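HP0958 (Helicobacter pylori, PDB 3NA7) probably acts in flagellar biogenesis as a chaperone and post-transcriptional regulator, combining a kinked coiled-coil hairpin with a C4 zinc ribbon. Local coordinates at residues K172-P175 / K176-S179. Sequence-based numbering, arbitrary orientation.
Sequences KTEP and KIYS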
ATOM      1  N   LYS A 172       4.991  -2.156 -42.124  1.00 58.37           N
ATOM      2  CA  LYS A 172       5.669  -1.382 -43.161  1.00 57.49           C
ATOM      3  C   LYS A 172       7.138  -1.117 -42.836  1.00 55.82           C
ATOM      4  O   LYS A 172       7.806  -0.428 -43.596  1.00 55.04           O
ATOM      5  CB  LYS A 172       4.999  -0.011 -43.381  1.00 59.70           C
ATOM      6  CG  LYS A 172       3.518   0.017 -43.713  1.00 61.16           C
ATOM      7  CD  LYS A 172       3.099   1.478 -43.876  1.00 69.61           C
ATOM      8  CE  LYS A 172       1.669   1.759 -43.392  1.00 75.73           C
ATOM      9  NZ  LYS A 172       0.605   1.199 -44.288  1.00 77.40           N
ATOM     10  N   THR A 173       7.636  -1.622 -41.709  1.00 53.05           N
ATOM     11  CA  THR A 173       9.013  -1.311 -41.264  1.00 53.23           C
ATOM     12  C   THR A 173       9.977  -2.472 -41.546  1.00 53.04           C
ATOM     13  O   THR A 173       9.660  -3.622 -41.273  1.00 51.86           O
ATOM     14  CB  THR A 173       9.075  -0.975 -39.745  1.00 52.23           C
ATOM     15  OG1 THR A 173       8.058  -0.027 -39.413  1.00 55.00           O
ATOM     16  CG2 THR A 173      10.395  -0.394 -39.384  1.00 49.87           C
ATOM     17  N   GLU A 174      11.149  -2.159 -42.096  1.00 54.72           N
ATOM     18  CA  GLU A 174      12.188  -3.155 -42.334  1.00 54.31           C
ATOM     19  C   GLU A 174      12.360  -4.006 -41.058  1.00 52.12           C
ATOM     20  O   GLU A 174      12.597  -3.462 -39.970  1.00 52.34           O
ATOM     21  CB  GLU A 174      13.486  -2.453 -42.715  1.00 55.64           C
ATOM     22  CG  GLU A 174      14.652  -3.375 -43.038  1.00 62.23           C
ATOM     23  CD  GLU A 174      14.768  -3.702 -44.516  1.00 67.69           C
ATOM     24  OE1 GLU A 174      14.634  -2.757 -45.319  1.00 70.62           O
ATOM     25  OE2 GLU A 174      15.003  -4.892 -44.869  1.00 65.30           O
ATOM     26  N   PRO A 175      12.218  -5.337 -41.179  1.00 50.66           N
ATOM     27  CA  PRO A 175      12.216  -6.168 -39.971  1.00 49.36           C
ATOM     28  C   PRO A 175      13.460  -5.993 -39.126  1.00 49.62           C
ATOM     29  O   PRO A 175      13.350  -5.921 -37.894  1.00 49.14           O
ATOM     30  CB  PRO A 175      12.086  -7.581 -40.519  1.00 49.68           C
ATOM     31  CG  PRO A 175      11.270  -7.381 -41.778  1.00 50.03           C
ATOM     32  CD  PRO A 175      11.867  -6.122 -42.376  1.00 49.57           C
ATOM     33  N   LYS A 176      14.617  -5.851 -39.766  1.00 49.15           N
ATOM     34  CA  LYS A 176      15.859  -5.574 -39.031  1.00 50.63           C
ATOM     35  C   LYS A 176      15.833  -4.279 -38.204  1.00 50.23           C
ATOM     36  O   LYS A 176      16.454  -4.214 -37.157  1.00 51.40           O
ATOM     37  CB  LYS A 176      17.068  -5.548 -39.972  1.00 53.10           C
ATOM     38  CG  LYS A 176      17.293  -4.228 -40.724  1.00 55.23           C
ATOM     39  CD  LYS A 176      18.771  -3.980 -40.992  1.00 62.22           C
ATOM     40  CE  LYS A 176      19.064  -2.506 -41.333  1.00 66.08           C
ATOM     41  NZ  LYS A 176      18.979  -2.208 -42.790  1.00 67.62           N
ATOM     42  N   ILE A 177      15.159  -3.246 -38.710  1.00 50.68           N
ATOM     43  CA  ILE A 177      15.099  -1.939 -38.060  1.00 51.16           C
ATOM     44  C   ILE A 177      14.204  -2.004 -36.806  1.00 49.33           C
ATOM     45  O   ILE A 177      14.549  -1.482 -35.738  1.00 48.20           O
ATOM     46  CB  ILE A 177      14.510  -0.888 -39.039  1.00 52.58           C
ATOM     47  CG1 ILE A 177      15.491  -0.572 -40.203  1.00 53.77           C
ATOM     48  CG2 ILE A 177      14.056   0.365 -38.296  1.00 49.52           C
ATOM     49  CD1 ILE A 177      16.821   0.072 -39.795  1.00 53.23           C
ATOM     50  N   TYR A 178      13.049  -2.641 -36.974  1.00 47.05           N
ATOM     51  CA  TYR A 178      12.113  -2.888 -35.910  1.00 46.19           C
ATOM     52  C   TYR A 178      12.754  -3.640 -34.741  1.00 47.04           C
ATOM     53  O   TYR A 178      12.587  -3.246 -33.577  1.00 46.32           O
ATOM     54  CB  TYR A 178      10.981  -3.693 -36.492  1.00 44.24           C
ATOM     55  CG  TYR A 178      10.014  -4.229 -35.498  1.00 45.05           C
ATOM     56  CD1 TYR A 178       9.247  -3.389 -34.689  1.00 46.14           C
ATOM     57  CD2 TYR A 178       9.821  -5.594 -35.404  1.00 48.14           C
ATOM     58  CE1 TYR A 178       8.322  -3.924 -33.794  1.00 50.18           C
ATOM     59  CE2 TYR A 178       8.943  -6.125 -34.538  1.00 50.93           C
ATOM     60  CZ  TYR A 178       8.192  -5.308 -33.732  1.00 51.81           C
ATOM     61  OH  TYR A 178       7.317  -5.940 -32.885  1.00 60.35           O
ATOM     62  N   SER A 179      13.514  -4.686 -35.074  1.00 45.96           N
ATOM     63  CA  SER A 179      14.155  -5.566 -34.100  1.00 48.24           C
ATOM     64  C   SER A 179      15.258  -4.883 -33.339  1.00 49.36           C
ATOM     65  O   SER A 179      15.550  -5.230 -32.198  1.00 51.00           O
ATOM     66  CB  SER A 179      14.742  -6.783 -34.802  1.00 44.85           C
ATOM     67  OG  SER A 179      13.695  -7.638 -35.189  1.00 49.52           O
TER
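The Y178 ring meets P175 at its edge, where the proline carbonyl oxygen lies near the ring plane; the closest side-chain approach is by the tyrosine CB, 3.5 Å from P175 O. With CG anti to the backbone N (chi1 171°), the ring leads away from the turn that carries it. That turn opens helix 175-188, with E174 as N-cap and P175 as first residue. E174 O takes the N-H of Y178 in a nearly straight bond (Y178 N to E174 O 3.1 Å, 170° at the hydrogen) and a weak, bent one from I177 N. One residue on, P175 O receives S179 N at 3.1 Å, and S179 OG adds a weak bond to the same oxygen. I177 splits its branches: CG1 lies against E174 CB at 3.7 Å, while CG2 reaches T173 CG2 at 3.9 Å, the two side chains crossing at about a right angle. T173 OG1 donates to L169 O of the preceding helix, an arrangement consistent with its methyl facing I177. T173, in the loop, and I177, in the first turn, both pack on helix 4-22, touching Q9 and I13, and H6 and L10, respectively. On the exposed flank, E174 CG touches K176 CG at 3.6 Å; their charged ends stay 5.1 Å apart (E174 OE1 to K176 NZ), so any attraction is probably modest. Proline has no amide hydrogen to offer and suits a first helical turn, where N-H groups lack acceptors within the helix; here backbone bonding starts the new helix.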